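Local coordinates for protein glycinin A3B4 subunit (Glycine max, PDB 2D5F) that probably serves as a reserve of nitrogen for the germinating seed, as an 11S storage globulin of two cupin modules that assembles into hexamers, at residues 7-12 against 40-45; 452-455 against 459-462; 78-83 against 329-334. All blocks are in the same frame, centred on the assembly; numbering follows the deposited sequence.

Interaction 1: 7-12 against 40-45; sequences NECQLN and LQCAGV
Cys42, near the end of helix 38-43, is bonded covalently to Cys9 of the loop at the start of the modelled chain. Leu40, two residues earlier, turns its side chain from this loop and into the protein, while Gln41 packs on Gln158. At Cys42 the first torsion places SG anti to the backbone N (chi1 158°), aiming the sulfur out of the helix to meet Cys9 SG at 2.0 Å. A chi3 of 98° sets the two CB-SG bonds almost at right angles when seen along the S-S bond, the low-energy shape of a disulfide. Cys42 CB is hemmed in further: Glu8 O approaches it at 3.2 Å and Leu11 CD1 at 4.1 Å, so carbonyl, sulfur and methyl all meet on one residue. The loop includes a type I turn from Asn7 to Gln10, closed by Gln10 N to Asn7 O at 3.1 Å, and Cys9 N is held by Asp157 of a second subunit. Past Cys42 the helix ends at Gly44, whose positive phi (70°) breaks the helical path; its O accepts a bond from Ser150 OG. Val45 then leads toward strand 46-52. Helix 38-43 thus carries the N-terminal loop on its outer side, while Leu40 and Ala43 rest on strand 421-424 of the second cupin module, Leu40 against Leu421 and both against Val423.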
ATOM      1  N   ASN B   7       3.513  33.733   2.526  1.00 36.43           N
ATOM      2  CA  ASN B   7       4.722  34.097   1.729  1.00 35.95           C
ATOM      3  C   ASN B   7       5.986  33.767   2.513  1.00 33.02           C
ATOM      4  O   ASN B   7       7.014  34.426   2.360  1.00 32.52           O
ATOM      5  CB  ASN B   7       4.711  35.592   1.395  1.00 42.17           C
ATOM      6  CG  ASN B   7       3.426  36.028   0.711  1.00 50.29           C
ATOM      7  OD1 ASN B   7       3.035  35.472  -0.317  1.00 50.12           O
ATOM      8  ND2 ASN B   7       2.764  37.030   1.280  1.00 51.69           N
ATOM      9  N   GLU B   8       5.903  32.735   3.343  1.00 27.93           N
ATOM     10  CA  GLU B   8       7.025  32.314   4.171  1.00 31.68           C
ATOM     11  C   GLU B   8       8.301  31.968   3.404  1.00 28.34           C
ATOM     12  O   GLU B   8       9.392  32.016   3.967  1.00 29.85           O
ATOM     13  CB  GLU B   8       6.611  31.127   5.045  1.00 36.54           C
ATOM     14  CG  GLU B   8       5.545  31.475   6.084  1.00 50.56           C
ATOM     15  CD  GLU B   8       4.121  31.364   5.554  1.00 62.34           C
ATOM     16  OE1 GLU B   8       3.838  31.864   4.440  1.00 59.24           O
ATOM     17  OE2 GLU B   8       3.277  30.778   6.267  1.00 67.77           O
ATOM     18  N   CYS B   9       8.182  31.619   2.129  1.00 24.50           N
ATOM     19  CA  CYS B   9       9.375  31.285   1.359  1.00 18.18           C
ATOM     20  C   CYS B   9       9.735  32.295   0.276  1.00 21.88           C
ATOM     21  O   CYS B   9      10.556  32.012  -0.596  1.00 21.27           O
ATOM     22  CB  CYS B   9       9.249  29.901   0.728  1.00 18.12           C
ATOM     23  SG  CYS B   9       9.379  28.488   1.875  1.00 24.55           S
ATOM     24  N   GLN B  10       9.111  33.465   0.313  1.00 23.52           N
ATOM     25  CA  GLN B  10       9.447  34.497  -0.661  1.00 29.34           C
ATOM     26  C   GLN B  10      10.612  35.239  -0.034  1.00 30.31           C
ATOM     27  O   GLN B  10      10.459  36.337   0.486  1.00 34.37           O
ATOM     28  CB  GLN B  10       8.277  35.453  -0.885  1.00 31.66           C
ATOM     29  CG  GLN B  10       7.078  34.816  -1.553  1.00 34.14           C
ATOM     30  CD  GLN B  10       6.103  35.844  -2.094  1.00 45.86           C
ATOM     31  OE1 GLN B  10       5.514  36.617  -1.340  1.00 51.16           O
ATOM     32  NE2 GLN B  10       5.932  35.861  -3.411  1.00 49.01           N
ATOM     33  N   LEU B  11      11.780  34.616  -0.065  1.00 31.37           N
ATOM     34  CA  LEU B  11      12.968  35.210   0.523  1.00 34.05           C
ATOM     35  C   LEU B  11      13.917  35.728  -0.547  1.00 30.70           C
ATOM     36  O   LEU B  11      14.334  34.986  -1.434  1.00 37.41           O
ATOM     37  CB  LEU B  11      13.674  34.175   1.400  1.00 31.95           C
ATOM     38  CG  LEU B  11      12.800  33.543   2.489  1.00 29.89           C
ATOM     39  CD1 LEU B  11      13.613  32.515   3.260  1.00 34.50           C
ATOM     40  CD2 LEU B  11      12.275  34.620   3.427  1.00 29.81           C
ATOM     41  N   ASN B  12      14.257  37.008  -0.459  1.00 35.36           N
ATOM     42  CA  ASN B  12      15.156  37.620  -1.428  1.00 35.67           C
ATOM     43  C   ASN B  12      16.596  37.491  -0.974  1.00 31.61           C
ATOM     44  O   ASN B  12      17.525  37.814  -1.714  1.00 31.47           O
ATOM     45  CB  ASN B  12      14.790  39.088  -1.619  1.00 39.80           C
ATOM     46  CG  ASN B  12      13.367  39.264  -2.103  1.00 61.60           C
ATOM     47  OD1 ASN B  12      12.987  38.737  -3.156  1.00 60.42           O
ATOM     48  ND2 ASN B  12      12.566  40.000  -1.337  1.00 65.39           N
ATOM     49  N   LEU B  40      14.519  29.341   8.208  1.00 18.40           N
ATOM     50  CA  LEU B  40      14.052  28.146   8.896  1.00 19.03           C
ATOM     51  C   LEU B  40      12.526  28.054   8.920  1.00 25.94           C
ATOM     52  O   LEU B  40      11.967  26.953   8.901  1.00 19.83           O
ATOM     53  CB  LEU B  40      14.622  28.100  10.319  1.00 17.86           C
ATOM     54  CG  LEU B  40      16.151  27.939  10.384  1.00 17.90           C
ATOM     55  CD1 LEU B  40      16.629  27.990  11.844  1.00 23.96           C
ATOM     56  CD2 LEU B  40      16.562  26.615   9.736  1.00 16.47           C
ATOM     57  N   GLN B  41      11.851  29.200   8.951  1.00 17.53           N
ATOM     58  CA  GLN B  41      10.396  29.194   8.944  1.00 24.01           C
ATOM     59  C   GLN B  41       9.920  28.713   7.581  1.00 22.28           C
ATOM     60  O   GLN B  41       8.915  28.015   7.479  1.00 23.54           O
ATOM     61  CB  GLN B  41       9.836  30.589   9.224  1.00 28.39           C
ATOM     62  CG  GLN B  41      10.148  31.091  10.614  1.00 33.19           C
ATOM     63  CD  GLN B  41       9.322  32.292  10.982  1.00 41.26           C
ATOM     64  OE1 GLN B  41       9.384  33.327  10.317  1.00 55.75           O
ATOM     65  NE2 GLN B  41       8.536  32.166  12.044  1.00 42.27           N
ATOM     66  N   CYS B  42      10.651  29.084   6.535  1.00 22.04           N
ATOM     67  CA  CYS B  42      10.296  28.663   5.188  1.00 23.29           C
ATOM     68  C   CYS B  42      10.472  27.142   5.073  1.00 23.40           C
ATOM     69  O   CYS B  42       9.642  26.449   4.484  1.00 18.72           O
ATOM     70  CB  CYS B  42      11.169  29.397   4.153  1.00 21.99           C
ATOM     71  SG  CYS B  42      11.297  28.543   2.550  1.00 22.35           S
ATOM     72  N   ALA B  43      11.542  26.630   5.673  1.00 23.71           N
ATOM     73  CA  ALA B  43      11.846  25.201   5.633  1.00 24.50           C
ATOM     74  C   ALA B  43      10.973  24.375   6.575  1.00 18.96           C
ATOM     75  O   ALA B  43      10.826  23.168   6.391  1.00 22.37           O
ATOM     76  CB  ALA B  43      13.314  24.980   5.957  1.00 20.91           C
ATOM     77  N   GLY B  44      10.396  25.028   7.578  1.00 21.73           N
ATOM     78  CA  GLY B  44       9.538  24.328   8.520  1.00 17.62           C
ATOM     79  C   GLY B  44      10.312  23.387   9.425  1.00 22.48           C
ATOM     80  O   GLY B  44       9.858  22.277   9.723  1.00 18.33           O
ATOM     81  N   VAL B  45      11.484  23.835   9.869  1.00 15.91           N
ATOM     82  CA  VAL B  45      12.340  23.030  10.736  1.00 17.67           C
ATOM     83  C   VAL B  45      13.241  23.951  11.552  1.00 20.69           C
ATOM     84  O   VAL B  45      13.236  25.170  11.377  1.00 23.55           O
ATOM     85  CB  VAL B  45      13.306  22.129   9.920  1.00 25.49           C
ATOM     86  CG1 VAL B  45      12.545  21.267   8.916  1.00 17.29           C
ATOM     87  CG2 VAL B  45      14.334  23.014   9.192  1.00 19.26           C
TER

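Interaction 2: 452-455 against 459-462; sequences SSYI and FRAI
The Phe459 ring has Ile455 CG2 over one face, displaced toward the rim: the methyl lies 3.8 Å from the ring centroid in a CH-pi contact and comes closest to CZ, with CG2 to Phe459 CZ at 3.4 Å. Phe217 of a second subunit meets the same ring edge-to-face. The other flat pair is Tyr454 and Arg460, whose phenol and guanidinium planes stand 57° apart. Tyr454 OH sits at the guanidinium edge, in its plane, and takes a hydrogen bond from Arg460 NH2 at 2.9 Å (N-H...O 151°). Tyr454 has CG wedged between the backbone N and the carbonyl carbon (chi1 59°), which brings its OH to Arg460, and the Arg460 chain bends at chi3 to bring NH2 to meet it. Helix 455-461 directly follows strand 452-454, which pairs with strand 379-385 in the second cupin barrel, and Tyr454 occupies its N-cap position. Its first turn is closed by Phe459 N to Ile455 O at 3.0 Å, an i to i+4 bond that also lines up the Ile455 and Phe459 side chains on one side of the helix. Arg460 NH2 has a second partner in Asp457, a salt bridge that would help fix the rotation of the guanidinium. Ser487 O accepts weak bonds from both Tyr454 OH and Arg460 NH1, linking the pair to the chain near its C-terminus.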
ATOM      1  N   SER B 452      16.386  14.900  -6.682  1.00 19.40           N
ATOM      2  CA  SER B 452      16.958  16.105  -7.249  1.00 20.03           C
ATOM      3  C   SER B 452      17.245  15.902  -8.728  1.00 16.17           C
ATOM      4  O   SER B 452      17.188  14.791  -9.254  1.00 17.23           O
ATOM      5  CB  SER B 452      18.257  16.465  -6.527  1.00 21.37           C
ATOM      6  OG  SER B 452      19.263  15.518  -6.832  1.00 28.13           O
ATOM      7  N   SER B 453      17.553  16.995  -9.401  1.00 21.59           N
ATOM      8  CA  SER B 453      17.873  16.940 -10.812  1.00 21.50           C
ATOM      9  C   SER B 453      19.011  17.922 -11.040  1.00 18.99           C
ATOM     10  O   SER B 453      19.040  18.982 -10.420  1.00 18.99           O
ATOM     11  CB  SER B 453      16.654  17.344 -11.644  1.00 21.27           C
ATOM     12  OG  SER B 453      16.977  17.393 -13.024  1.00 27.73           O
ATOM     13  N   TYR B 454      19.970  17.560 -11.888  1.00 18.54           N
ATOM     14  CA  TYR B 454      21.060  18.482 -12.185  1.00 20.77           C
ATOM     15  C   TYR B 454      20.904  18.930 -13.644  1.00 17.94           C
ATOM     16  O   TYR B 454      20.519  18.144 -14.513  1.00 19.04           O
ATOM     17  CB  TYR B 454      22.430  17.853 -11.890  1.00 16.50           C
ATOM     18  CG  TYR B 454      22.793  16.579 -12.625  1.00 25.68           C
ATOM     19  CD1 TYR B 454      23.815  16.575 -13.583  1.00 22.64           C
ATOM     20  CD2 TYR B 454      22.183  15.365 -12.310  1.00 22.48           C
ATOM     21  CE1 TYR B 454      24.225  15.398 -14.199  1.00 20.49           C
ATOM     22  CE2 TYR B 454      22.585  14.176 -12.924  1.00 18.77           C
ATOM     23  CZ  TYR B 454      23.608  14.200 -13.865  1.00 25.91           C
ATOM     24  OH  TYR B 454      24.015  13.028 -14.468  1.00 23.76           O
ATOM     25  N   ILE B 455      21.164  20.206 -13.901  1.00 18.08           N
ATOM     26  CA  ILE B 455      20.967  20.748 -15.233  1.00 17.44           C
ATOM     27  C   ILE B 455      21.724  20.070 -16.374  1.00 16.62           C
ATOM     28  O   ILE B 455      21.205  19.989 -17.483  1.00 21.83           O
ATOM     29  CB  ILE B 455      21.199  22.275 -15.221  1.00 18.69           C
ATOM     30  CG1 ILE B 455      20.148  22.907 -14.295  1.00 17.70           C
ATOM     31  CG2 ILE B 455      21.086  22.854 -16.639  1.00 21.03           C
ATOM     32  CD1 ILE B 455      20.235  24.409 -14.112  1.00 24.63           C
ATOM     33  N   PHE B 459      19.902  18.936 -19.941  1.00 21.57           N
ATOM     34  CA  PHE B 459      20.273  19.230 -21.327  1.00 28.32           C
ATOM     35  C   PHE B 459      20.217  17.946 -22.158  1.00 26.34           C
ATOM     36  O   PHE B 459      19.749  17.950 -23.296  1.00 25.01           O
ATOM     37  CB  PHE B 459      21.693  19.809 -21.402  1.00 27.46           C
ATOM     38  CG  PHE B 459      21.824  21.200 -20.840  1.00 23.19           C
ATOM     39  CD1 PHE B 459      23.028  21.618 -20.276  1.00 26.73           C
ATOM     40  CD2 PHE B 459      20.760  22.091 -20.879  1.00 22.32           C
ATOM     41  CE1 PHE B 459      23.167  22.905 -19.755  1.00 21.35           C
ATOM     42  CE2 PHE B 459      20.888  23.385 -20.360  1.00 27.68           C
ATOM     43  CZ  PHE B 459      22.093  23.789 -19.797  1.00 23.74           C
ATOM     44  N   ARG B 460      20.683  16.845 -21.577  1.00 23.10           N
ATOM     45  CA  ARG B 460      20.696  15.570 -22.283  1.00 22.72           C
ATOM     46  C   ARG B 460      19.303  15.049 -22.619  1.00 21.83           C
ATOM     47  O   ARG B 460      19.122  14.343 -23.614  1.00 22.02           O
ATOM     48  CB  ARG B 460      21.454  14.517 -21.467  1.00 24.02           C
ATOM     49  CG  ARG B 460      22.917  14.861 -21.213  1.00 28.44           C
ATOM     50  CD  ARG B 460      23.729  13.624 -20.875  1.00 31.05           C
ATOM     51  NE  ARG B 460      23.383  13.049 -19.580  1.00 34.74           N
ATOM     52  CZ  ARG B 460      23.868  13.473 -18.416  1.00 38.49           C
ATOM     53  NH1 ARG B 460      24.729  14.486 -18.371  1.00 29.34           N
ATOM     54  NH2 ARG B 460      23.504  12.871 -17.292  1.00 32.31           N
ATOM     55  N   ALA B 461      18.319  15.413 -21.801  1.00 21.28           N
ATOM     56  CA  ALA B 461      16.949  14.956 -22.003  1.00 17.21           C
ATOM     57  C   ALA B 461      16.150  15.778 -23.011  1.00 18.28           C
ATOM     58  O   ALA B 461      15.141  15.309 -23.540  1.00 19.91           O
ATOM     59  CB  ALA B 461      16.216  14.932 -20.655  1.00 23.81           C
ATOM     60  N   ILE B 462      16.608  16.995 -23.281  1.00 18.38           N
ATOM     61  CA  ILE B 462      15.923  17.905 -24.196  1.00 17.39           C
ATOM     62  C   ILE B 462      16.456  17.814 -25.625  1.00 23.33           C
ATOM     63  O   ILE B 462      17.666  17.736 -25.843  1.00 22.24           O
ATOM     64  CB  ILE B 462      16.058  19.349 -23.684  1.00 25.32           C
ATOM     65  CG1 ILE B 462      15.434  19.447 -22.291  1.00 22.29           C
ATOM     66  CG2 ILE B 462      15.402  20.327 -24.654  1.00 22.81           C
ATOM     67  CD1 ILE B 462      15.670  20.767 -21.586  1.00 27.36           C
TER

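Interaction 3: 78-83 against 329-334; sequences IGFAFP and MKLHEN
Leu331 touches both the Phe80 and the Phe82 rings with one methyl, CD1, inside the N-terminal cupin beta barrel, joining its two sheets. Strand 332-334, which follows Leu331, belongs to the second half of the chain yet edges the first barrel's sheet beside strand 121-125; Phe80 ends strand 75-80 of the other sheet. Leu331 meets the two rings in different ways. Over one face of Phe80, CD1 makes a CH-pi contact, 3.9 Å from the ring centroid and 15° off the normal. Against Phe82 the same methyl lies in the ring plane at the edge, CD1 to Phe82 CZ at 3.5 Å. Both phenylalanines hold CG anti to the carbonyl carbon, which directs their rings inward toward the leucine. Pro126 packs on both Phe80 and Leu331, and Tyr131, part of the carbonate pocket, also touches Phe80. Just beyond each segment, the disulfide Cys85-Cys327 ties the same two parts of the chain covalently. Met329 also lies at the Phe82 edge: its extended first two torsions carry the sulfur alongside the ring in a Met-aromatic contact, SD lying 4.1 Å from Phe82 CE2.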
ATOM      1  N   ILE B  78      22.765   4.893  21.951  1.00 26.84           N
ATOM      2  CA  ILE B  78      21.467   5.520  22.087  1.00 23.13           C
ATOM      3  C   ILE B  78      20.464   4.418  22.396  1.00 20.78           C
ATOM      4  O   ILE B  78      20.553   3.315  21.854  1.00 24.24           O
ATOM      5  CB  ILE B  78      21.049   6.243  20.787  1.00 22.05           C
ATOM      6  CG1 ILE B  78      19.629   6.806  20.939  1.00 17.77           C
ATOM      7  CG2 ILE B  78      21.144   5.278  19.603  1.00 19.20           C
ATOM      8  CD1 ILE B  78      19.192   7.721  19.797  1.00 19.37           C
ATOM      9  N   GLY B  79      19.524   4.714  23.283  1.00 22.52           N
ATOM     10  CA  GLY B  79      18.514   3.741  23.630  1.00 21.72           C
ATOM     11  C   GLY B  79      17.144   4.380  23.555  1.00 24.37           C
ATOM     12  O   GLY B  79      16.971   5.525  23.965  1.00 24.04           O
ATOM     13  N   PHE B  80      16.174   3.652  23.008  1.00 17.79           N
ATOM     14  CA  PHE B  80      14.817   4.164  22.909  1.00 20.47           C
ATOM     15  C   PHE B  80      13.898   3.368  23.816  1.00 17.83           C
ATOM     16  O   PHE B  80      14.241   2.272  24.258  1.00 25.25           O
ATOM     17  CB  PHE B  80      14.275   4.036  21.485  1.00 19.60           C
ATOM     18  CG  PHE B  80      15.093   4.736  20.446  1.00 21.36           C
ATOM     19  CD1 PHE B  80      16.233   4.139  19.925  1.00 20.09           C
ATOM     20  CD2 PHE B  80      14.691   5.969  19.946  1.00 16.56           C
ATOM     21  CE1 PHE B  80      16.954   4.755  18.917  1.00 24.23           C
ATOM     22  CE2 PHE B  80      15.407   6.594  18.938  1.00 15.14           C
ATOM     23  CZ  PHE B  80      16.540   5.987  18.420  1.00 14.15           C
ATOM     24  N   ALA B  81      12.723   3.924  24.085  1.00 21.37           N
ATOM     25  CA  ALA B  81      11.725   3.246  24.898  1.00 22.93           C
ATOM     26  C   ALA B  81      10.468   3.074  24.036  1.00 20.51           C
ATOM     27  O   ALA B  81       9.592   3.931  24.035  1.00 19.37           O
ATOM     28  CB  ALA B  81      11.397   4.067  26.158  1.00 19.79           C
ATOM     29  N   PHE B  82      10.402   1.975  23.288  1.00 21.46           N
ATOM     30  CA  PHE B  82       9.243   1.701  22.446  1.00 19.04           C
ATOM     31  C   PHE B  82       8.138   1.171  23.343  1.00 16.93           C
ATOM     32  O   PHE B  82       8.323   0.187  24.061  1.00 18.87           O
ATOM     33  CB  PHE B  82       9.601   0.693  21.351  1.00 22.32           C
ATOM     34  CG  PHE B  82      10.358   1.299  20.205  1.00 27.82           C
ATOM     35  CD1 PHE B  82      11.709   1.606  20.326  1.00 37.07           C
ATOM     36  CD2 PHE B  82       9.705   1.612  19.014  1.00 45.05           C
ATOM     37  CE1 PHE B  82      12.404   2.217  19.275  1.00 41.86           C
ATOM     38  CE2 PHE B  82      10.388   2.222  17.957  1.00 46.94           C
ATOM     39  CZ  PHE B  82      11.743   2.525  18.091  1.00 41.06           C
ATOM     40  N   PRO B  83       6.965   1.809  23.303  1.00 18.32           N
ATOM     41  CA  PRO B  83       5.829   1.407  24.137  1.00 18.89           C
ATOM     42  C   PRO B  83       5.339  -0.024  23.972  1.00 22.80           C
ATOM     43  O   PRO B  83       5.079  -0.476  22.861  1.00 19.97           O
ATOM     44  CB  PRO B  83       4.758   2.431  23.771  1.00 21.12           C
ATOM     45  CG  PRO B  83       5.030   2.668  22.294  1.00 18.08           C
ATOM     46  CD  PRO B  83       6.549   2.790  22.277  1.00 20.11           C
ATOM     47  N   MET B 329      12.749  -1.578  15.157  1.00 52.62           N
ATOM     48  CA  MET B 329      12.783  -0.613  14.048  1.00 39.93           C
ATOM     49  C   MET B 329      14.224  -0.097  13.895  1.00 44.67           C
ATOM     50  O   MET B 329      14.784   0.463  14.841  1.00 34.32           O
ATOM     51  CB  MET B 329      11.821   0.549  14.391  1.00 42.46           C
ATOM     52  CG  MET B 329      11.628   1.655  13.345  1.00 34.34           C
ATOM     53  SD  MET B 329      10.546   3.053  13.927  1.00 47.10           S
ATOM     54  CE  MET B 329       8.985   2.666  13.122  1.00 47.39           C
ATOM     55  N   LYS B 330      14.830  -0.307  12.725  1.00 42.97           N
ATOM     56  CA  LYS B 330      16.201   0.153  12.481  1.00 32.31           C
ATOM     57  C   LYS B 330      16.169   1.667  12.477  1.00 27.59           C
ATOM     58  O   LYS B 330      15.458   2.273  11.675  1.00 31.72           O
ATOM     59  CB  LYS B 330      16.710  -0.345  11.130  1.00 33.23           C
ATOM     60  CG  LYS B 330      18.190  -0.069  10.878  1.00 31.91           C
ATOM     61  CD  LYS B 330      18.559  -0.424   9.446  1.00 39.53           C
ATOM     62  CE  LYS B 330      20.006  -0.895   9.311  1.00 37.97           C
ATOM     63  NZ  LYS B 330      21.007   0.154   9.612  1.00 46.86           N
ATOM     64  N   LEU B 331      16.950   2.290  13.355  1.00 18.33           N
ATOM     65  CA  LEU B 331      16.930   3.737  13.450  1.00 16.79           C
ATOM     66  C   LEU B 331      18.272   4.436  13.344  1.00 23.33           C
ATOM     67  O   LEU B 331      18.454   5.545  13.862  1.00 25.82           O
ATOM     68  CB  LEU B 331      16.230   4.150  14.744  1.00 20.22           C
ATOM     69  CG  LEU B 331      14.721   3.891  14.760  1.00 23.45           C
ATOM     70  CD1 LEU B 331      14.160   4.174  16.144  1.00 23.10           C
ATOM     71  CD2 LEU B 331      14.051   4.772  13.721  1.00 22.69           C
ATOM     72  N   HIS B 332      19.215   3.800  12.663  1.00 25.07           N
ATOM     73  CA  HIS B 332      20.520   4.404  12.480  1.00 27.52           C
ATOM     74  C   HIS B 332      21.216   3.769  11.287  1.00 31.29           C
ATOM     75  O   HIS B 332      21.038   2.582  11.000  1.00 28.72           O
ATOM     76  CB  HIS B 332      21.345   4.277  13.769  1.00 42.02           C
ATOM     77  CG  HIS B 332      22.485   3.314  13.679  1.00 39.99           C
ATOM     78  ND1 HIS B 332      23.799   3.715  13.774  1.00 42.61           N
ATOM     79  CD2 HIS B 332      22.510   1.974  13.491  1.00 46.13           C
ATOM     80  CE1 HIS B 332      24.586   2.663  13.647  1.00 44.76           C
ATOM     81  NE2 HIS B 332      23.830   1.594  13.473  1.00 49.95           N
ATOM     82  N   GLU B 333      21.995   4.579  10.582  1.00 29.08           N
ATOM     83  CA  GLU B 333      22.702   4.131   9.398  1.00 27.20           C
ATOM     84  C   GLU B 333      23.905   5.040   9.171  1.00 27.42           C
ATOM     85  O   GLU B 333      23.821   6.248   9.396  1.00 24.83           O
ATOM     86  CB  GLU B 333      21.769   4.234   8.185  1.00 23.29           C
ATOM     87  CG  GLU B 333      22.246   3.507   6.943  1.00 32.57           C
ATOM     88  CD  GLU B 333      22.137   2.001   7.090  1.00 42.28           C
ATOM     89  OE1 GLU B 333      21.059   1.532   7.512  1.00 51.42           O
ATOM     90  OE2 GLU B 333      23.117   1.288   6.788  1.00 53.27           O
ATOM     91  N   ASN B 334      25.024   4.474   8.731  1.00 21.70           N
ATOM     92  CA  ASN B 334      26.177   5.311   8.449  1.00 23.44           C
ATOM     93  C   ASN B 334      25.878   6.005   7.130  1.00 20.71           C
ATOM     94  O   ASN B 334      25.313   5.393   6.225  1.00 22.71           O
ATOM     95  CB  ASN B 334      27.453   4.497   8.273  1.00 23.08           C
ATOM     96  CG  ASN B 334      28.638   5.374   7.914  1.00 26.27           C
ATOM     97  OD1 ASN B 334      29.257   5.989   8.790  1.00 31.18           O
ATOM     98  ND2 ASN B 334      28.939   5.469   6.620  1.00 19.91           N
TER

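How the interactions relate
Interactions 2 and 3 are buried, whereas interaction 1 lies partly at the surface, where a covalent bond secures an otherwise irregular N-terminal loop. Chemistry follows place: interaction 3, inside the first barrel, is apolar and joins distant parts of the sequence, while interaction 2, local, within one short helix and the strand end before it beside the second barrel, adds a charged side chain hydrogen-bonded to a phenol. No element is common to them, and their nearest atoms stay about 16 to 18 Å apart. Interactions 1 and 3 lie on opposite sides of the chain's centre. In the assembly they share neighbours: interactions 1 and 2 both touch the second subunit, and interactions 2 and 3 the third.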